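Local atomic coordinates of flavohemoglobin (Malassezia yamatoensis, PDB entry 6O0A), a protein that binds heme and FAD and, as a flavohemoglobin, probably detoxifies nitric oxide by passing electrons through the flavin to the heme. Residues Q25-A30 against P137-A142; G78-F83 against T144-L149; R307-I312 against K332-A337. One frame throughout, in Å; residues are numbered along the deposited sequence.

Contact 1. Residues Q25-A30 against P137-A142; sequences QPVIQA and PDIVEA
Val27 reaches across to the start of helix 137-163 with one methyl, and that methyl carries much of the contact. With Val27 CG1 anti to the backbone N (chi1 -179°), the branch lies over the backbone of the first turn of the facing helix: it is 3.7 Å from Asp138 O and 3.9 Å from Ile139 CA. Val27 CG1 also meets Ala142 CB, one turn further on, at 3.7 Å. Ile28 approaches that alanine differently. Its CG1 stands beside the backbone N (chi1 -61°) and the chain bends again at chi2, which brings Ile28 CD1 to 3.7 Å from Ala142 CB. Here the first turns of two helices of the globin domain cross at a signed angle of -99°, their axes 9.1 Å apart, so the packing is nearly perpendicular and confined to a few apolar groups. Ile139 offers Val27 a looser side-chain contact, CG1 to CG1 at 4.3 Å. At the margin Asp138 turns its carboxylate to its own helix start, where OD1 is hydrogen-bonded to Thr136 and takes a weak bond from Ile139 N. Glu141 forms a salt bridge with Lys23, while Ile28 also packs on Ala84 and Leu88 of helix 75-89.

Contact 2. Residues G78-F83 against T144-L149; sequences GSIAIF and TEVYWL. With HEM (protoporphyrin IX containing Fe), chain C.
Ile80 and Tyr147 meet beside the heme, the CD1 of the isoleucine coming to the edge of the phenol ring at 3.9 Å from Tyr147 CD2. Both also touch the porphyrin: Tyr147 CE2 lies 3.6 Å from CBB of a heme vinyl group, and Ile80 CG1 is 3.8 Å from the neighbouring methyl CMB. Ser79 joins them at the heme, its OG 3.4 Å from CMB, while the hydroxyl is hydrogen-bonded back to Leu76 O in its own helix. One turn further along, Phe83 has CG anti to the backbone N (chi1 179°), which carries the ring toward the other helix, and runs alongside Val146, the two side chains pointing opposite ways. Val146 CG1 sits in the plane of the phenyl ring at its edge, 3.9 Å from Phe83 CD2, and Leu149 CB approaches the same rim at 4.1 Å from Phe83 CE2. The two helices, crossing at 100°, belong to the globin domain, and together they line one border of its heme pocket. Behind this layer, the hydroxyl of Tyr147 is hydrogen-bonded to Tyr116 O and its ring meets Tyr120 edge-to-face, which fixes the phenol from the side of helix 115-131. Leu123 of that helix backs Ile80.

Contact 3. Residues R307-I312 against K332-A337; sequences REVMII and KELKKA
Glu308 and Lys336 share one face of a parallel strand pair, their extended chains crossing at a slant. They touch through methylene groups, Glu308 CG to Lys336 CD at 4.0 Å, while the charged ends stay apart: OE2 of Glu308 and NZ of Lys336 are separated by 5.0 Å, so any attraction between them is probably weak and longer-range. Similar first torsions, chi1 -65° for Glu308 and -57° for Lys336, start both chains off in the same sense and bring their methylenes together. Val309 and Ala337 take the other face, where Leu334 from the preceding loop comes up to Val309. Val309 CB lies 4.3 Å from Ala337 CB, and Val309 CG2 points to Leu334 CD1 at a loose 4.4 Å. Between these two layers the backbones are joined by a hydrogen bond from Val309 N to Lys336 O of 2.8 Å, with an angle of 166° at the hydrogen, so the amide points almost straight at the oxygen. A CA-H...O contact follows from Ala337 CA to Val309 O at 3.2 Å. Next to this bond a water bridges the two backbones: it donates to Arg307 O and accepts from Lys336 N. Arg307 itself sends its guanidinium away from this pair to Glu274, Ser279 and Asp276. The segments bring together the starts of strands 308-315 and 336-343, linked through helix 324-332 as a right-handed beta-alpha-beta crossover in the parallel sheet of the NAD-binding domain. Strand 281-286 flanks 308-315 on its other edge, and helix 290-302 packs over Leu334 and Ile311.

In the fold
From the N terminus, helix 25-53 opens contact 1, which closes only when the chain reaches helix 137-163, after an excursion of helices and loops without a strand. Contact 2 starts within that excursion, on helix 75-89, and ends just beyond contact 1 on helix 137-163, so the two loops cross. Their centres are 12 Å apart, and they touch directly where Ile28 CD1 packs on Val146 CG2 at 3.6 Å; one long helix thus ties the start of the globin domain to the heme surroundings. Contact 3 follows in series, closing a short loop within the NAD-binding domain, about 27 Å from contact 2 between nearest atoms and on the opposite side of the chain's centre.

Contact 1. Residues Q25-A30 against P137-A142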
loop_
_atom_site.group_PDB
_atom_site.type_symbol
_atom_site.label_atom_id
_atom_site.label_comp_id
_atom_site.label_asym_id
_atom_site.label_seq_id
_atom_site.Cartn_x
_atom_site.Cartn_y
_atom_site.Cartn_z
ATOM N N GLN A 25 21.796 -22.721 3.812
ATOM C CA GLN A 25 21.657 -22.028 5.092
ATOM C C GLN A 25 22.955 -21.360 5.556
ATOM O O GLN A 25 22.954 -20.144 5.795
ATOM C CB GLN A 25 21.130 -22.993 6.167
ATOM C CG GLN A 25 19.636 -23.274 6.044
ATOM C CD GLN A 25 19.231 -24.580 6.706
ATOM O OE1 GLN A 25 19.880 -25.041 7.643
ATOM N NE2 GLN A 25 18.166 -25.191 6.205
ATOM N N PRO A 26 24.074 -22.082 5.681
ATOM C CA PRO A 26 25.290 -21.429 6.195
ATOM C C PRO A 26 25.821 -20.357 5.271
ATOM O O PRO A 26 26.440 -19.392 5.735
ATOM C CB PRO A 26 26.294 -22.583 6.328
ATOM C CG PRO A 26 25.531 -23.823 6.102
ATOM C CD PRO A 26 24.344 -23.477 5.289
ATOM N N VAL A 27 25.607 -20.493 3.965
ATOM C CA VAL A 27 26.069 -19.464 3.041
ATOM C C VAL A 27 25.262 -18.187 3.222
ATOM O O VAL A 27 25.822 -17.084 3.257
ATOM C CB VAL A 27 26.000 -19.972 1.591
ATOM C CG1 VAL A 27 26.499 -18.889 0.627
ATOM C CG2 VAL A 27 26.809 -21.261 1.446
ATOM N N ILE A 28 23.931 -18.315 3.311
ATOM C CA ILE A 28 23.083 -17.152 3.552
ATOM C C ILE A 28 23.443 -16.524 4.888
ATOM O O ILE A 28 23.573 -15.299 5.005
ATOM C CB ILE A 28 21.593 -17.540 3.503
ATOM C CG1 ILE A 28 21.218 -18.092 2.127
ATOM C CG2 ILE A 28 20.719 -16.336 3.828
ATOM C CD1 ILE A 28 21.593 -17.151 0.984
ATOM N N GLN A 29 23.610 -17.364 5.913
ATOM C CA GLN A 29 23.991 -16.884 7.239
ATOM C C GLN A 29 25.273 -16.059 7.183
ATOM O O GLN A 29 25.347 -14.966 7.759
ATOM C CB GLN A 29 24.158 -18.074 8.190
ATOM C CG GLN A 29 24.641 -17.698 9.576
ATOM C CD GLN A 29 23.576 -16.985 10.375
ATOM O OE1 GLN A 29 22.409 -17.377 10.360
ATOM N NE2 GLN A 29 23.968 -15.925 11.075
ATOM N N ALA A 30 26.294 -16.567 6.491
ATOM C CA ALA A 30 27.599 -15.912 6.484
ATOM C C ALA A 30 27.635 -14.666 5.606
ATOM O O ALA A 30 28.394 -13.738 5.901
ATOM C CB ALA A 30 28.678 -16.891 6.028
ATOM N N PRO A 137 30.353 -19.234 -7.090
ATOM C CA PRO A 137 29.183 -20.109 -7.281
ATOM C C PRO A 137 28.409 -20.402 -6.009
ATOM O O PRO A 137 27.170 -20.387 -6.031
ATOM C CB PRO A 137 29.809 -21.377 -7.867
ATOM C CG PRO A 137 30.952 -20.854 -8.671
ATOM C CD PRO A 137 31.518 -19.715 -7.859
ATOM N N ASP A 138 29.100 -20.650 -4.893
ATOM C CA ASP A 138 28.386 -20.963 -3.660
ATOM C C ASP A 138 27.445 -19.830 -3.261
ATOM O O ASP A 138 26.288 -20.075 -2.889
ATOM C CB ASP A 138 29.374 -21.287 -2.528
ATOM C CG ASP A 138 30.490 -20.236 -2.356
ATOM O OD1 ASP A 138 30.535 -19.212 -3.079
ATOM O OD2 ASP A 138 31.345 -20.453 -1.468
ATOM N N ILE A 139 27.907 -18.585 -3.369
ATOM C CA ILE A 139 27.084 -17.442 -2.967
ATOM C C ILE A 139 25.926 -17.248 -3.938
ATOM O O ILE A 139 24.776 -17.034 -3.530
ATOM C CB ILE A 139 27.959 -16.176 -2.865
ATOM C CG1 ILE A 139 28.976 -16.328 -1.728
ATOM C CG2 ILE A 139 27.100 -14.931 -2.679
ATOM C CD1 ILE A 139 29.926 -15.145 -1.591
ATOM N N VAL A 140 26.213 -17.306 -5.237
ATOM C CA VAL A 140 25.160 -17.119 -6.228
ATOM C C VAL A 140 24.127 -18.234 -6.117
ATOM O O VAL A 140 22.918 -17.987 -6.178
ATOM C CB VAL A 140 25.776 -17.040 -7.639
ATOM C CG1 VAL A 140 24.681 -17.039 -8.696
ATOM C CG2 VAL A 140 26.660 -15.805 -7.750
ATOM N N GLU A 141 24.582 -19.474 -5.893
ATOM C CA GLU A 141 23.645 -20.590 -5.770
ATOM C C GLU A 141 22.709 -20.406 -4.577
ATOM O O GLU A 141 21.491 -20.592 -4.689
ATOM C CB GLU A 141 24.411 -21.908 -5.643
ATOM C CG GLU A 141 23.517 -23.130 -5.631
ATOM C CD GLU A 141 24.308 -24.397 -5.411
ATOM O OE1 GLU A 141 25.166 -24.716 -6.259
ATOM O OE2 GLU A 141 24.098 -25.059 -4.377
ATOM N N ALA A 142 23.262 -20.038 -3.419
ATOM C CA ALA A 142 22.436 -19.913 -2.223
ATOM C C ALA A 142 21.436 -18.767 -2.348
ATOM O O ALA A 142 20.262 -18.920 -1.992
ATOM C CB ALA A 142 23.326 -19.722 -0.995
#

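Contact 2. Residues G78-F83 against T144-L149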
loop_
_atom_site.group_PDB
_atom_site.type_symbol
_atom_site.label_atom_id
_atom_site.label_comp_id
_atom_site.label_asym_id
_atom_site.label_seq_id
_atom_site.Cartn_x
_atom_site.Cartn_y
_atom_site.Cartn_z
ATOM N N GLY A 78 15.586 -5.201 -0.970
ATOM C CA GLY A 78 15.637 -5.176 0.486
ATOM C C GLY A 78 14.716 -6.204 1.116
ATOM O O GLY A 78 15.075 -6.859 2.101
ATOM N N SER A 79 13.518 -6.367 0.551
ATOM C CA SER A 79 12.614 -7.418 1.007
ATOM C C SER A 79 13.234 -8.799 0.841
ATOM O O SER A 79 12.914 -9.714 1.605
ATOM C CB SER A 79 11.296 -7.345 0.236
ATOM O OG SER A 79 11.496 -7.694 -1.123
ATOM N N ILE A 80 14.104 -8.979 -0.158
ATOM C CA ILE A 80 14.774 -10.268 -0.311
ATOM C C ILE A 80 15.711 -10.518 0.869
ATOM O O ILE A 80 15.820 -11.649 1.363
ATOM C CB ILE A 80 15.508 -10.341 -1.667
ATOM C CG1 ILE A 80 14.504 -10.258 -2.820
ATOM C CG2 ILE A 80 16.318 -11.634 -1.773
ATOM C CD1 ILE A 80 15.141 -10.157 -4.218
ATOM N N ALA A 81 16.367 -9.466 1.365
ATOM C CA ALA A 81 17.225 -9.610 2.540
ATOM C C ALA A 81 16.405 -9.876 3.801
ATOM O O ALA A 81 16.779 -10.720 4.628
ATOM C CB ALA A 81 18.085 -8.362 2.714
ATOM N N ILE A 82 15.300 -9.147 3.979
ATOM C CA ILE A 82 14.400 -9.422 5.097
ATOM C C ILE A 82 13.928 -10.868 5.050
ATOM O O ILE A 82 13.887 -11.561 6.075
ATOM C CB ILE A 82 13.213 -8.439 5.074
ATOM C CG1 ILE A 82 13.689 -7.015 5.363
ATOM C CG2 ILE A 82 12.135 -8.862 6.067
ATOM C CD1 ILE A 82 12.626 -5.963 5.128
ATOM N N PHE A 83 13.564 -11.339 3.858
ATOM C CA PHE A 83 13.058 -12.697 3.695
ATOM C C PHE A 83 14.125 -13.719 4.061
ATOM O O PHE A 83 13.852 -14.695 4.773
ATOM C CB PHE A 83 12.587 -12.881 2.248
ATOM C CG PHE A 83 12.062 -14.252 1.936
ATOM C CD1 PHE A 83 10.787 -14.623 2.316
ATOM C CD2 PHE A 83 12.840 -15.159 1.226
ATOM C CE1 PHE A 83 10.292 -15.882 2.014
ATOM C CE2 PHE A 83 12.350 -16.421 0.916
ATOM C CZ PHE A 83 11.081 -16.783 1.311
ATOM N N THR A 144 20.309 -17.465 -5.146
ATOM C CA THR A 144 19.330 -17.872 -6.147
ATOM C C THR A 144 18.217 -18.714 -5.524
ATOM O O THR A 144 17.037 -18.533 -5.846
ATOM C CB THR A 144 20.043 -18.622 -7.272
ATOM O OG1 THR A 144 20.939 -17.712 -7.925
ATOM C CG2 THR A 144 19.052 -19.191 -8.280
ATOM N N GLU A 145 18.574 -19.641 -4.625
ATOM C CA GLU A 145 17.553 -20.426 -3.944
ATOM C C GLU A 145 16.610 -19.524 -3.154
ATOM O O GLU A 145 15.386 -19.693 -3.211
ATOM C CB GLU A 145 18.199 -21.454 -3.020
ATOM C CG GLU A 145 17.157 -22.399 -2.421
ATOM C CD GLU A 145 17.742 -23.442 -1.486
ATOM O OE1 GLU A 145 18.971 -23.673 -1.523
ATOM O OE2 GLU A 145 16.959 -24.027 -0.707
ATOM N N VAL A 146 17.172 -18.559 -2.416
ATOM C CA VAL A 146 16.371 -17.594 -1.666
ATOM C C VAL A 146 15.436 -16.842 -2.604
ATOM O O VAL A 146 14.233 -16.727 -2.345
ATOM C CB VAL A 146 17.286 -16.625 -0.890
ATOM C CG1 VAL A 146 16.477 -15.506 -0.219
ATOM C CG2 VAL A 146 18.105 -17.375 0.142
ATOM N N TYR A 147 15.970 -16.344 -3.726
ATOM C CA TYR A 147 15.136 -15.616 -4.676
ATOM C C TYR A 147 13.953 -16.459 -5.138
ATOM O O TYR A 147 12.815 -15.983 -5.174
ATOM C CB TYR A 147 15.955 -15.161 -5.891
ATOM C CG TYR A 147 15.094 -14.420 -6.910
ATOM C CD1 TYR A 147 14.404 -15.101 -7.919
ATOM C CD2 TYR A 147 14.938 -13.041 -6.835
ATOM C CE1 TYR A 147 13.593 -14.420 -8.838
ATOM C CE2 TYR A 147 14.134 -12.352 -7.751
ATOM C CZ TYR A 147 13.461 -13.050 -8.739
ATOM O OH TYR A 147 12.663 -12.357 -9.637
ATOM N N TRP A 148 14.203 -17.704 -5.546
ATOM C CA TRP A 148 13.119 -18.472 -6.151
ATOM C C TRP A 148 12.113 -18.974 -5.124
ATOM O O TRP A 148 10.935 -19.142 -5.456
ATOM C CB TRP A 148 13.691 -19.618 -6.997
ATOM C CG TRP A 148 14.192 -19.058 -8.303
ATOM C CD1 TRP A 148 15.482 -19.009 -8.744
ATOM C CD2 TRP A 148 13.405 -18.383 -9.295
ATOM N NE1 TRP A 148 15.542 -18.375 -9.966
ATOM C CE2 TRP A 148 14.279 -17.981 -10.323
ATOM C CE3 TRP A 148 12.039 -18.096 -9.420
ATOM C CZ2 TRP A 148 13.833 -17.306 -11.461
ATOM C CZ3 TRP A 148 11.600 -17.428 -10.550
ATOM C CH2 TRP A 148 12.493 -17.038 -11.551
ATOM N N LEU A 149 12.536 -19.198 -3.879
ATOM C CA LEU A 149 11.567 -19.491 -2.827
ATOM C C LEU A 149 10.573 -18.352 -2.688
ATOM O O LEU A 149 9.361 -18.576 -2.576
ATOM C CB LEU A 149 12.281 -19.716 -1.498
ATOM C CG LEU A 149 12.962 -21.059 -1.277
ATOM C CD1 LEU A 149 13.749 -21.014 0.015
ATOM C CD2 LEU A 149 11.910 -22.147 -1.233
HETATM C CHA HEM C . 6.838 -3.241 -5.555
HETATM C CHB HEM C . 9.311 -7.110 -3.910
HETATM C CHC HEM C . 9.293 -9.010 -8.375
HETATM C CHD HEM C . 7.431 -4.877 -10.103
HETATM C C1A HEM C . 7.486 -4.132 -4.719
HETATM C C2A HEM C . 7.683 -3.976 -3.294
HETATM C C3A HEM C . 8.356 -5.042 -2.842
HETATM C C4A HEM C . 8.634 -5.910 -3.969
HETATM C CMA HEM C . 8.796 -5.316 -1.390
HETATM C CAA HEM C . 7.162 -2.792 -2.452
HETATM C CBA HEM C . 5.761 -3.205 -2.009
HETATM C CGA HEM C . 5.111 -2.079 -1.242
HETATM O O1A HEM C . 5.105 -0.928 -1.746
HETATM O O2A HEM C . 4.595 -2.330 -0.126
HETATM C C1B HEM C . 9.517 -7.971 -4.970
HETATM C C2B HEM C . 10.195 -9.253 -4.910
HETATM C C3B HEM C . 10.207 -9.775 -6.152
HETATM C C4B HEM C . 9.515 -8.845 -7.026
HETATM C CMB HEM C . 10.797 -9.828 -3.612
HETATM C CAB HEM C . 10.790 -11.123 -6.646
HETATM C CBB HEM C . 11.133 -12.147 -5.849
HETATM C C1C HEM C . 8.823 -8.034 -9.229
HETATM C C2C HEM C . 8.766 -8.142 -10.664
HETATM C C3C HEM C . 8.247 -7.002 -11.157
HETATM C C4C HEM C . 7.979 -6.134 -10.031
HETATM C CMC HEM C . 9.214 -9.410 -11.427
HETATM C CAC HEM C . 7.996 -6.567 -12.625
HETATM C CBC HEM C . 8.732 -7.029 -13.654
HETATM C C1D HEM C . 7.110 -4.094 -9.015
HETATM C C2D HEM C . 6.515 -2.773 -9.103
HETATM C C3D HEM C . 6.358 -2.309 -7.865
HETATM C C4D HEM C . 6.835 -3.318 -6.933
HETATM C CMD HEM C . 6.161 -2.059 -10.429
HETATM C CAD HEM C . 5.763 -0.933 -7.493
HETATM C CBD HEM C . 6.902 -0.053 -6.984
HETATM C CGD HEM C . 7.704 0.534 -8.124
HETATM O O1D HEM C . 7.100 1.092 -9.080
HETATM O O2D HEM C . 8.963 0.464 -8.068
HETATM N NA HEM C . 8.082 -5.326 -5.097
HETATM N NB HEM C . 9.120 -7.757 -6.270
HETATM N NC HEM C . 8.328 -6.796 -8.864
HETATM N ND HEM C . 7.281 -4.400 -7.679
HETATM FE FE HEM C . 7.963 -6.200 -6.935
#

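Contact 3. Residues R307-I312 against K332-A337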
loop_
_atom_site.group_PDB
_atom_site.type_symbol
_atom_site.label_atom_id
_atom_site.label_comp_id
_atom_site.label_asym_id
_atom_site.label_seq_id
_atom_site.Cartn_x
_atom_site.Cartn_y
_atom_site.Cartn_z
ATOM N N ARG A 307 -20.115 -2.580 17.263
ATOM C CA ARG A 307 -18.805 -2.357 17.856
ATOM C C ARG A 307 -18.650 -0.918 18.330
ATOM O O ARG A 307 -19.174 0.022 17.723
ATOM C CB ARG A 307 -17.699 -2.660 16.849
ATOM C CG ARG A 307 -17.625 -4.082 16.371
ATOM C CD ARG A 307 -16.566 -4.208 15.280
ATOM N NE ARG A 307 -16.615 -5.520 14.642
ATOM C CZ ARG A 307 -15.944 -6.583 15.070
ATOM N NH1 ARG A 307 -15.160 -6.491 16.135
ATOM N NH2 ARG A 307 -16.056 -7.740 14.432
ATOM N N GLU A 308 -17.903 -0.749 19.417
ATOM C CA GLU A 308 -17.444 0.581 19.788
ATOM C C GLU A 308 -16.387 1.016 18.796
ATOM O O GLU A 308 -15.413 0.293 18.566
ATOM C CB GLU A 308 -16.868 0.593 21.201
ATOM C CG GLU A 308 -17.889 0.281 22.275
ATOM C CD GLU A 308 -17.352 0.536 23.665
ATOM O OE1 GLU A 308 -16.185 0.976 23.782
ATOM O OE2 GLU A 308 -18.100 0.299 24.637
ATOM N N VAL A 309 -16.590 2.183 18.190
ATOM C CA VAL A 309 -15.693 2.708 17.165
ATOM C C VAL A 309 -15.240 4.089 17.621
ATOM O O VAL A 309 -16.072 4.968 17.879
ATOM C CB VAL A 309 -16.366 2.779 15.784
ATOM C CG1 VAL A 309 -15.416 3.376 14.750
ATOM C CG2 VAL A 309 -16.832 1.392 15.325
ATOM N N MET A 310 -13.933 4.270 17.752
ATOM C CA MET A 310 -13.349 5.556 18.107
ATOM C C MET A 310 -12.527 6.037 16.923
ATOM O O MET A 310 -11.611 5.341 16.483
ATOM C CB MET A 310 -12.480 5.436 19.357
ATOM C CG MET A 310 -11.784 6.719 19.774
ATOM S SD MET A 310 -10.589 6.424 21.104
ATOM C CE MET A 310 -11.565 5.465 22.262
ATOM N N ILE A 311 -12.860 7.212 16.404
ATOM C CA ILE A 311 -12.168 7.753 15.244
ATOM C C ILE A 311 -11.451 9.022 15.670
ATOM O O ILE A 311 -12.078 9.936 16.209
ATOM C CB ILE A 311 -13.138 8.034 14.082
ATOM C CG1 ILE A 311 -13.832 6.741 13.655
ATOM C CG2 ILE A 311 -12.381 8.659 12.893
ATOM C CD1 ILE A 311 -15.303 6.899 13.327
ATOM N N ILE A 312 -10.140 9.076 15.428
ATOM C CA ILE A 312 -9.321 10.236 15.767
ATOM C C ILE A 312 -8.635 10.675 14.482
ATOM O O ILE A 312 -7.771 9.962 13.965
ATOM C CB ILE A 312 -8.293 9.928 16.864
ATOM C CG1 ILE A 312 -8.926 9.136 18.014
ATOM C CG2 ILE A 312 -7.683 11.219 17.398
ATOM C CD1 ILE A 312 -9.894 9.934 18.872
ATOM N N LYS A 332 -22.517 9.131 12.383
ATOM C CA LYS A 332 -23.789 9.307 13.085
ATOM C C LYS A 332 -24.677 8.077 12.966
ATOM O O LYS A 332 -25.539 7.843 13.827
ATOM C CB LYS A 332 -24.543 10.523 12.543
ATOM C CG LYS A 332 -24.059 11.843 13.088
ATOM C CD LYS A 332 -25.081 12.945 12.862
ATOM C CE LYS A 332 -25.047 13.455 11.438
ATOM N NZ LYS A 332 -25.165 14.943 11.405
ATOM N N GLU A 333 -24.498 7.297 11.903
ATOM C CA GLU A 333 -25.305 6.111 11.680
ATOM C C GLU A 333 -24.845 4.927 12.518
ATOM O O GLU A 333 -25.585 3.947 12.634
ATOM C CB GLU A 333 -25.297 5.758 10.184
ATOM C CG GLU A 333 -25.982 6.839 9.344
ATOM C CD GLU A 333 -25.572 6.863 7.872
ATOM O OE1 GLU A 333 -24.748 6.034 7.432
ATOM O OE2 GLU A 333 -26.087 7.739 7.150
ATOM N N LEU A 334 -23.654 4.990 13.103
ATOM C CA LEU A 334 -23.184 3.898 13.939
ATOM C C LEU A 334 -23.771 3.997 15.338
ATOM O O LEU A 334 -23.987 5.087 15.871
ATOM C CB LEU A 334 -21.665 3.899 14.014
ATOM C CG LEU A 334 -21.003 3.486 12.703
ATOM C CD1 LEU A 334 -19.525 3.767 12.783
ATOM C CD2 LEU A 334 -21.268 2.000 12.463
ATOM N N LYS A 335 -24.018 2.827 15.932
ATOM C CA LYS A 335 -24.592 2.768 17.273
ATOM C C LYS A 335 -23.661 3.402 18.303
ATOM O O LYS A 335 -24.095 4.204 19.137
ATOM C CB LYS A 335 -24.895 1.315 17.636
ATOM N N LYS A 336 -22.368 3.070 18.246
ATOM C CA LYS A 336 -21.406 3.453 19.277
ATOM C C LYS A 336 -20.147 4.005 18.611
ATOM O O LYS A 336 -19.074 3.405 18.700
ATOM C CB LYS A 336 -21.066 2.265 20.179
ATOM C CG LYS A 336 -22.256 1.621 20.853
ATOM C CD LYS A 336 -21.805 0.504 21.769
ATOM C CE LYS A 336 -22.979 -0.279 22.310
ATOM N NZ LYS A 336 -22.500 -1.434 23.116
ATOM N N ALA A 337 -20.269 5.151 17.950
ATOM C CA ALA A 337 -19.115 5.796 17.342
ATOM C C ALA A 337 -18.872 7.154 17.982
ATOM O O ALA A 337 -19.809 7.846 18.386
ATOM C CB ALA A 337 -19.286 5.973 15.829
HETATM O O HOH W 1 -21.332 0.989 16.458
#